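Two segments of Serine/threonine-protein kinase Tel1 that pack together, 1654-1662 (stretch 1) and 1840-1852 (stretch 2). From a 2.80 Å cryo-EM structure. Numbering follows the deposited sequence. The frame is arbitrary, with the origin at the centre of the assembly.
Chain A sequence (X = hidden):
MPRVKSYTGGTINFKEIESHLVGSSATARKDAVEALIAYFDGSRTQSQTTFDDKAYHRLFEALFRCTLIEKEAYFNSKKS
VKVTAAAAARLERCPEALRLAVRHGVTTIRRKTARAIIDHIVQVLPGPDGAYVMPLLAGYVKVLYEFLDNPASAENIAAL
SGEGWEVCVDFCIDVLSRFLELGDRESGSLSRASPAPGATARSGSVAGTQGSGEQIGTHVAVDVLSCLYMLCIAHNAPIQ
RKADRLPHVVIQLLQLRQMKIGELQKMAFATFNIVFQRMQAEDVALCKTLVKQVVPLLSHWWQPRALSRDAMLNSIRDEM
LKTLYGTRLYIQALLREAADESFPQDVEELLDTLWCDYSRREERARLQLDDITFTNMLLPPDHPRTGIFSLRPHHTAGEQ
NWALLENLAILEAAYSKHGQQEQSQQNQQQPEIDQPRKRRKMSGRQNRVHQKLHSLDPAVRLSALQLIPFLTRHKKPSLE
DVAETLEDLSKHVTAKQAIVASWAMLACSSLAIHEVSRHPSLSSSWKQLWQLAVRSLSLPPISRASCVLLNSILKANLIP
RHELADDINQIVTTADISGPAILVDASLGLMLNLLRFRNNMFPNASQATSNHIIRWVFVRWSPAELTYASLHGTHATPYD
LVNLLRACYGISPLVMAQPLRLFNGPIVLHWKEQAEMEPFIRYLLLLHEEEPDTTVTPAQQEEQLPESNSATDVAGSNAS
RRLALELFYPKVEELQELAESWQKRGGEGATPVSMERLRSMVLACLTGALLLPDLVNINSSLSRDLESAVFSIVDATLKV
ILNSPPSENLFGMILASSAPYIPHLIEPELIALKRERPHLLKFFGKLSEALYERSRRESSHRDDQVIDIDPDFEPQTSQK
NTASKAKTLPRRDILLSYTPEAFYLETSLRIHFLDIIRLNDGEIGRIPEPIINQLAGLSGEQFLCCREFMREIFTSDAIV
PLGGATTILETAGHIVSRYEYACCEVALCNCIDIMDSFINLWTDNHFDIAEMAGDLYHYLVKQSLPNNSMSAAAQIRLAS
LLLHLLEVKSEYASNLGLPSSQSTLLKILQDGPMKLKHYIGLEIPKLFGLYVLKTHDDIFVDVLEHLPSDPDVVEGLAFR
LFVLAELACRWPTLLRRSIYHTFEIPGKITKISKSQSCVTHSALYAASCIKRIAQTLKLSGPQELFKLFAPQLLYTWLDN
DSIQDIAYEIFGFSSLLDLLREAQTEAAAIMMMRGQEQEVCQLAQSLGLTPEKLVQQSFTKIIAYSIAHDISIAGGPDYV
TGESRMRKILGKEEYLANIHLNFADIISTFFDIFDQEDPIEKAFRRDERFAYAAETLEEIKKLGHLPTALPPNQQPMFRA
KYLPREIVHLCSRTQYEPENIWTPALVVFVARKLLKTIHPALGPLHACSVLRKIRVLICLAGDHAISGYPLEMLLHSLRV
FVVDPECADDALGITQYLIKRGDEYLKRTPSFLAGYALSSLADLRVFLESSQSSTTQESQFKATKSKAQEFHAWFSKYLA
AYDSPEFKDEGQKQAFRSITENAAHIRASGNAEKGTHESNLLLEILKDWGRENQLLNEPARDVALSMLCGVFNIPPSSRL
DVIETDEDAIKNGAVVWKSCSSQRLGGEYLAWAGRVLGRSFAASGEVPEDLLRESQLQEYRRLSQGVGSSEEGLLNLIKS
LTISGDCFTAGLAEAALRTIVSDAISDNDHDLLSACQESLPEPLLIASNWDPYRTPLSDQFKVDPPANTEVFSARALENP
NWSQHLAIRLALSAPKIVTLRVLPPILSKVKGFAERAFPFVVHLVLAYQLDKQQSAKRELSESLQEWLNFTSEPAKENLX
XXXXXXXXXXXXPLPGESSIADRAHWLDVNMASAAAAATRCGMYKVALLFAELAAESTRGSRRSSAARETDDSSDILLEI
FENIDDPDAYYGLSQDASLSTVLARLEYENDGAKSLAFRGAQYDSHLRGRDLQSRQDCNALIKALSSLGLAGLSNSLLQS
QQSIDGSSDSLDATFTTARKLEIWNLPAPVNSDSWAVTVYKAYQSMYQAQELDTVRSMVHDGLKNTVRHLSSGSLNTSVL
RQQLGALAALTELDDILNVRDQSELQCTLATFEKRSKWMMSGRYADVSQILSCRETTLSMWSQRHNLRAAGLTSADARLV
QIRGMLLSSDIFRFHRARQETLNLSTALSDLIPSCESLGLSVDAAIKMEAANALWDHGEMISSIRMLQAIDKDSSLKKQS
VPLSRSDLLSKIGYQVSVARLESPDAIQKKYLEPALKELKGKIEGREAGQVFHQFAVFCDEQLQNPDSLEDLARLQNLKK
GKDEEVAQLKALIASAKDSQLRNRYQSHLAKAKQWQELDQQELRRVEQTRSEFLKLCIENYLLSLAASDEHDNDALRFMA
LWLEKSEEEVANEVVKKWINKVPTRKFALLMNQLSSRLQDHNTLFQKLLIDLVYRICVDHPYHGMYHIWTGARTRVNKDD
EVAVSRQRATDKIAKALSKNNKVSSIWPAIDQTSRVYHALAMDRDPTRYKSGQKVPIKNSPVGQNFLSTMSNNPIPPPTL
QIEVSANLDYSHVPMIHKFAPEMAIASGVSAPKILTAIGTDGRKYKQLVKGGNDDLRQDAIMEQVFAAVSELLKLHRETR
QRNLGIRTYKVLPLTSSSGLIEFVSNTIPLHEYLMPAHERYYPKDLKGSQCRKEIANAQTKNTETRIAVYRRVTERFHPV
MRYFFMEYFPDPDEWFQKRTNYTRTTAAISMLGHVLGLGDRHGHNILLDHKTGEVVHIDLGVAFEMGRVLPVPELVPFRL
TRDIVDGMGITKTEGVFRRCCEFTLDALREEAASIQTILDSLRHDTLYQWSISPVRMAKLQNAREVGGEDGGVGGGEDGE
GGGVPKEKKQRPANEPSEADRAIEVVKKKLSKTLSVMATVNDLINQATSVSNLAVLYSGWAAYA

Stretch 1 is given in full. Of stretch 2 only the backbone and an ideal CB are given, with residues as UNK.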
# COMPACT_ATOMS: atom_id res chain seq x y z
N GLU A 1654 -5.06 -25.56 32.25
CA GLU A 1654 -3.84 -25.31 33.00
C GLU A 1654 -4.02 -25.31 34.51
O GLU A 1654 -3.02 -25.30 35.22
CB GLU A 1654 -3.23 -23.97 32.58
CG GLU A 1654 -4.13 -22.80 32.86
CD GLU A 1654 -3.57 -21.52 32.31
OE1 GLU A 1654 -3.02 -21.54 31.19
OE2 GLU A 1654 -3.67 -20.50 33.01
N SER A 1655 -5.25 -25.32 35.01
CA SER A 1655 -5.50 -25.47 36.43
C SER A 1655 -6.22 -26.78 36.68
O SER A 1655 -6.65 -27.48 35.77
CB SER A 1655 -6.31 -24.29 36.97
OG SER A 1655 -7.51 -24.12 36.24
N GLN A 1656 -6.34 -27.12 37.96
CA GLN A 1656 -7.05 -28.31 38.39
C GLN A 1656 -8.43 -28.00 38.92
O GLN A 1656 -9.05 -28.86 39.53
CB GLN A 1656 -6.25 -29.04 39.46
CG GLN A 1656 -4.97 -29.66 38.97
CD GLN A 1656 -5.20 -30.96 38.25
OE1 GLN A 1656 -4.78 -31.13 37.11
NE2 GLN A 1656 -5.85 -31.89 38.92
N LEU A 1657 -8.94 -26.79 38.68
CA LEU A 1657 -10.22 -26.42 39.26
C LEU A 1657 -11.35 -27.29 38.74
O LEU A 1657 -12.37 -27.46 39.42
CB LEU A 1657 -10.51 -24.95 38.98
CG LEU A 1657 -9.86 -23.98 39.95
CD1 LEU A 1657 -10.44 -22.61 39.77
CD2 LEU A 1657 -10.08 -24.45 41.36
N GLN A 1658 -11.20 -27.86 37.55
CA GLN A 1658 -12.25 -28.71 37.01
C GLN A 1658 -12.38 -30.00 37.81
O GLN A 1658 -13.49 -30.49 38.03
CB GLN A 1658 -11.98 -29.02 35.54
CG GLN A 1658 -12.90 -28.30 34.59
CD GLN A 1658 -13.38 -29.20 33.47
OE1 GLN A 1658 -12.96 -30.35 33.36
NE2 GLN A 1658 -14.25 -28.67 32.63
N GLU A 1659 -11.26 -30.55 38.27
CA GLU A 1659 -11.33 -31.76 39.09
C GLU A 1659 -11.87 -31.46 40.47
O GLU A 1659 -12.66 -32.23 41.02
CB GLU A 1659 -9.96 -32.41 39.18
CG GLU A 1659 -8.97 -31.90 38.18
CD GLU A 1659 -9.30 -32.25 36.74
OE1 GLU A 1659 -10.11 -33.18 36.52
OE2 GLU A 1659 -8.76 -31.60 35.82
N TYR A 1660 -11.46 -30.34 41.06
CA TYR A 1660 -12.00 -29.97 42.36
C TYR A 1660 -13.49 -29.70 42.28
O TYR A 1660 -14.20 -29.89 43.27
CB TYR A 1660 -11.29 -28.73 42.90
CG TYR A 1660 -9.79 -28.83 42.96
CD1 TYR A 1660 -9.15 -30.04 42.99
CD2 TYR A 1660 -9.03 -27.68 43.00
CE1 TYR A 1660 -7.79 -30.10 43.04
CE2 TYR A 1660 -7.67 -27.74 43.06
CZ TYR A 1660 -7.06 -28.95 43.08
OH TYR A 1660 -5.69 -28.99 43.14
N ARG A 1661 -13.98 -29.26 41.13
CA ARG A 1661 -15.41 -29.03 40.99
C ARG A 1661 -16.16 -30.29 40.63
O ARG A 1661 -17.35 -30.40 40.91
CB ARG A 1661 -15.67 -27.94 39.96
CG ARG A 1661 -15.30 -26.59 40.48
CD ARG A 1661 -15.26 -25.54 39.41
NE ARG A 1661 -14.74 -24.30 39.96
CZ ARG A 1661 -14.55 -23.20 39.25
NH1 ARG A 1661 -14.84 -23.18 37.96
NH2 ARG A 1661 -14.07 -22.12 39.84
N ARG A 1662 -15.49 -31.25 39.99
CA ARG A 1662 -16.12 -32.54 39.76
C ARG A 1662 -16.27 -33.32 41.06
O ARG A 1662 -17.30 -33.95 41.30
CB ARG A 1662 -15.29 -33.34 38.76
CG ARG A 1662 -15.88 -34.68 38.43
CD ARG A 1662 -14.93 -35.51 37.61
NE ARG A 1662 -13.74 -35.88 38.37
CZ ARG A 1662 -13.68 -36.93 39.19
NH1 ARG A 1662 -14.75 -37.70 39.36
NH2 ARG A 1662 -12.57 -37.20 39.84
N UNK A 1840 3.07 -25.59 41.60
CA UNK A 1840 1.78 -25.73 40.92
C UNK A 1840 0.67 -26.04 41.91
O UNK A 1840 -0.45 -25.52 41.78
CB UNK A 1840 1.85 -26.83 39.86
N UNK A 1841 0.94 -26.89 42.89
CA UNK A 1841 -0.09 -27.26 43.86
C UNK A 1841 -0.42 -26.11 44.78
O UNK A 1841 -1.58 -25.95 45.18
CB UNK A 1841 0.36 -28.47 44.68
N UNK A 1842 0.56 -25.28 45.13
CA UNK A 1842 0.28 -24.08 45.91
C UNK A 1842 -0.62 -23.12 45.14
O UNK A 1842 -1.57 -22.56 45.69
CB UNK A 1842 1.58 -23.38 46.30
N UNK A 1843 -0.31 -22.90 43.87
CA UNK A 1843 -1.12 -22.00 43.05
C UNK A 1843 -2.54 -22.54 42.90
O UNK A 1843 -3.51 -21.78 42.98
CB UNK A 1843 -0.48 -21.81 41.67
N UNK A 1844 -2.68 -23.85 42.70
CA UNK A 1844 -4.01 -24.42 42.60
C UNK A 1844 -4.78 -24.35 43.91
O UNK A 1844 -6.00 -24.21 43.90
CB UNK A 1844 -3.92 -25.87 42.13
N UNK A 1845 -4.09 -24.41 45.05
CA UNK A 1845 -4.79 -24.22 46.31
C UNK A 1845 -5.29 -22.80 46.47
O UNK A 1845 -6.41 -22.58 46.93
CB UNK A 1845 -3.88 -24.58 47.48
N UNK A 1846 -4.47 -21.81 46.10
CA UNK A 1846 -4.92 -20.42 46.15
C UNK A 1846 -6.14 -20.22 45.26
O UNK A 1846 -7.14 -19.60 45.65
CB UNK A 1846 -3.79 -19.47 45.73
N UNK A 1847 -6.09 -20.76 44.04
CA UNK A 1847 -7.23 -20.66 43.14
C UNK A 1847 -8.47 -21.29 43.74
O UNK A 1847 -9.56 -20.73 43.68
CB UNK A 1847 -6.91 -21.32 41.80
N UNK A 1848 -8.33 -22.48 44.32
CA UNK A 1848 -9.49 -23.15 44.90
C UNK A 1848 -10.07 -22.35 46.05
O UNK A 1848 -11.29 -22.29 46.21
CB UNK A 1848 -9.11 -24.55 45.38
N UNK A 1849 -9.22 -21.75 46.87
CA UNK A 1849 -9.74 -20.96 47.98
C UNK A 1849 -10.46 -19.71 47.50
O UNK A 1849 -11.34 -19.21 48.19
CB UNK A 1849 -8.60 -20.57 48.93
N UNK A 1850 -10.09 -19.20 46.33
CA UNK A 1850 -10.82 -18.07 45.77
C UNK A 1850 -12.26 -18.39 45.39
O UNK A 1850 -13.02 -17.46 45.12
CB UNK A 1850 -10.08 -17.55 44.54
N UNK A 1851 -12.65 -19.65 45.33
CA UNK A 1851 -14.01 -20.01 44.95
C UNK A 1851 -14.88 -20.42 46.13
O UNK A 1851 -16.02 -20.82 45.92
CB UNK A 1851 -13.97 -21.15 43.93
N UNK A 1852 -14.37 -20.32 47.35
CA UNK A 1852 -15.11 -20.77 48.51
C UNK A 1852 -15.61 -19.58 49.30
O UNK A 1852 -14.81 -18.70 49.64
CB UNK A 1852 -14.25 -21.68 49.39

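Most of stretch 2 is helical, and its axis crosses the helix of stretch 1 at 52°, coming no nearer than 10.7 Å. A gap that wide has to be bridged by side chains.

At 1840 the CB points sideways and meets nothing of stretch 1, so almost any helix-tolerant residue fits; the deposited one is Lys-1840, whose amine is bonded elsewhere in the structure. Position 1841 also starts sideways, but a branched apolar chain could extend toward the hydroxyl end of Tyr-1660. It is Leu-1841, whose CD1 lies 4.4 Å from Tyr-1660 OH. Positions 1842 and 1843 are out of reach, unconstrained by stretch 1; they are Leu-1842 and Ile-1843.

Position 1844 points toward stretch 1, its ideal CB 3.7 Å from Tyr-1660 OH and 4.8 Å from Gln-1656 CB. The backbone N of Gln-1656, at the N-cap position, lies nearby. That N is a donor, so a side chain with an acceptor two bonds beyond CB, such as asparagine or aspartate, would suit. Asn-1844 is found, packed also against Ser-1655 CB; the orientation of its amide is uncertain.

At 1845 the CB points away, leaving the choice open. Thr-1845 turns its hydroxyl to its own helix, OG1 donating to Leu-1841 O at 2.8 Å. Position 1846, out of reach, is Ile-1846.

Position 1847 points toward stretch 1, with its ideal CB 4.3 Å from Leu-1657 CD1. An aliphatic chain is the natural answer: leucine, isoleucine, valine or methionine. Leu-1847 is found, packed against Leu-1657, and its CD1 also reaches Ser-1655 CB at 3.9 Å.

Position 1848 points sideways, its ideal CB 3.9 Å from Tyr-1660 CD2 and 4.1 Å from Leu-1657 CD2. Leucine, methionine or an aromatic could exploit these apolar surfaces. In Tyr-1848, chi1 is t and CD1 comes within 3.8 Å of Tyr-1660 CD2. The ring planes stand at 85° with centroids 5.5 Å apart, while Leu-1657 CD2 approaches the edge of the Tyr-1848 ring.

Position 1849 points away and 1850 is out of reach; Leu-1849 and Arg-1850 owe little to stretch 1. A type I turn runs from 1849 to 1852.

Within it, 1851 points toward stretch 1; the ideal CB of 1851 is 4.2 Å from Arg-1661 NH2. That leaves little room in this direction, favouring compact serine or threonine, and the positive charge makes aspartate plausible. Thr-1851 sets CG2 3.4 Å from Arg-1661 NH2, at the guanidinium edge, while OG1 donates to Tyr-1848 O at 2.9 Å. Position 1852, starting sideways without contact, is Gln-1852.

Stretch 2 (1840-1852) KLLINTILYLRTQ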
# COMPACT_ATOMS: atom_id res chain seq x y z
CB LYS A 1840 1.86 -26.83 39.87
CG LYS A 1840 2.45 -26.41 38.56
CD LYS A 1840 2.12 -27.43 37.51
CE LYS A 1840 2.93 -27.22 36.26
NZ LYS A 1840 2.41 -26.09 35.45
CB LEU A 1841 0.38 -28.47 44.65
CG LEU A 1841 -0.55 -29.09 45.69
CD1 LEU A 1841 -1.73 -29.72 45.01
CD2 LEU A 1841 0.20 -30.11 46.48
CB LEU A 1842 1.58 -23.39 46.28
CG LEU A 1842 2.14 -23.73 47.64
CD1 LEU A 1842 3.37 -22.90 47.88
CD2 LEU A 1842 1.10 -23.47 48.69
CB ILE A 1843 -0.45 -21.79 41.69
CG1 ILE A 1843 0.80 -20.94 41.87
CG2 ILE A 1843 -1.39 -21.15 40.73
CD1 ILE A 1843 1.83 -21.20 40.84
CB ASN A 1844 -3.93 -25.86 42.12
CG ASN A 1844 -3.76 -25.95 40.64
OD1 ASN A 1844 -2.85 -26.60 40.15
ND2 ASN A 1844 -4.63 -25.30 39.92
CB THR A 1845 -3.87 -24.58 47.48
OG1 THR A 1845 -3.39 -25.91 47.30
CG2 THR A 1845 -4.63 -24.52 48.77
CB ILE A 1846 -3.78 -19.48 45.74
CG1 ILE A 1846 -2.65 -19.53 46.75
CG2 ILE A 1846 -4.28 -18.07 45.62
CD1 ILE A 1846 -1.47 -18.70 46.37
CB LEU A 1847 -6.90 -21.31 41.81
CG LEU A 1847 -5.98 -20.58 40.86
CD1 LEU A 1847 -5.86 -21.40 39.61
CD2 LEU A 1847 -6.54 -19.24 40.56
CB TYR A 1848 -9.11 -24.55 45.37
CG TYR A 1848 -10.23 -25.26 46.08
CD1 TYR A 1848 -11.27 -25.81 45.38
CD2 TYR A 1848 -10.23 -25.37 47.46
CE1 TYR A 1848 -12.28 -26.45 46.02
CE2 TYR A 1848 -11.25 -26.00 48.10
CZ TYR A 1848 -12.27 -26.54 47.38
OH TYR A 1848 -13.29 -27.18 48.01
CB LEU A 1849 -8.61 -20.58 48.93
CG LEU A 1849 -8.09 -21.65 49.87
CD1 LEU A 1849 -6.88 -21.11 50.56
CD2 LEU A 1849 -9.14 -22.04 50.86
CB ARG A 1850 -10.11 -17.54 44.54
CG ARG A 1850 -9.19 -16.39 44.79
CD ARG A 1850 -8.62 -15.92 43.49
NE ARG A 1850 -9.62 -15.98 42.43
CZ ARG A 1850 -10.41 -14.97 42.09
NH1 ARG A 1850 -10.32 -13.81 42.72
NH2 ARG A 1850 -11.30 -15.12 41.12
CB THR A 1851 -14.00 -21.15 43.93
OG1 THR A 1851 -13.66 -22.37 44.58
CG2 THR A 1851 -13.00 -20.89 42.84
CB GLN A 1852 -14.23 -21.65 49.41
CG GLN A 1852 -13.80 -22.95 48.77
CD GLN A 1852 -14.97 -23.74 48.27
OE1 GLN A 1852 -15.04 -24.07 47.09
NE2 GLN A 1852 -15.89 -24.06 49.15
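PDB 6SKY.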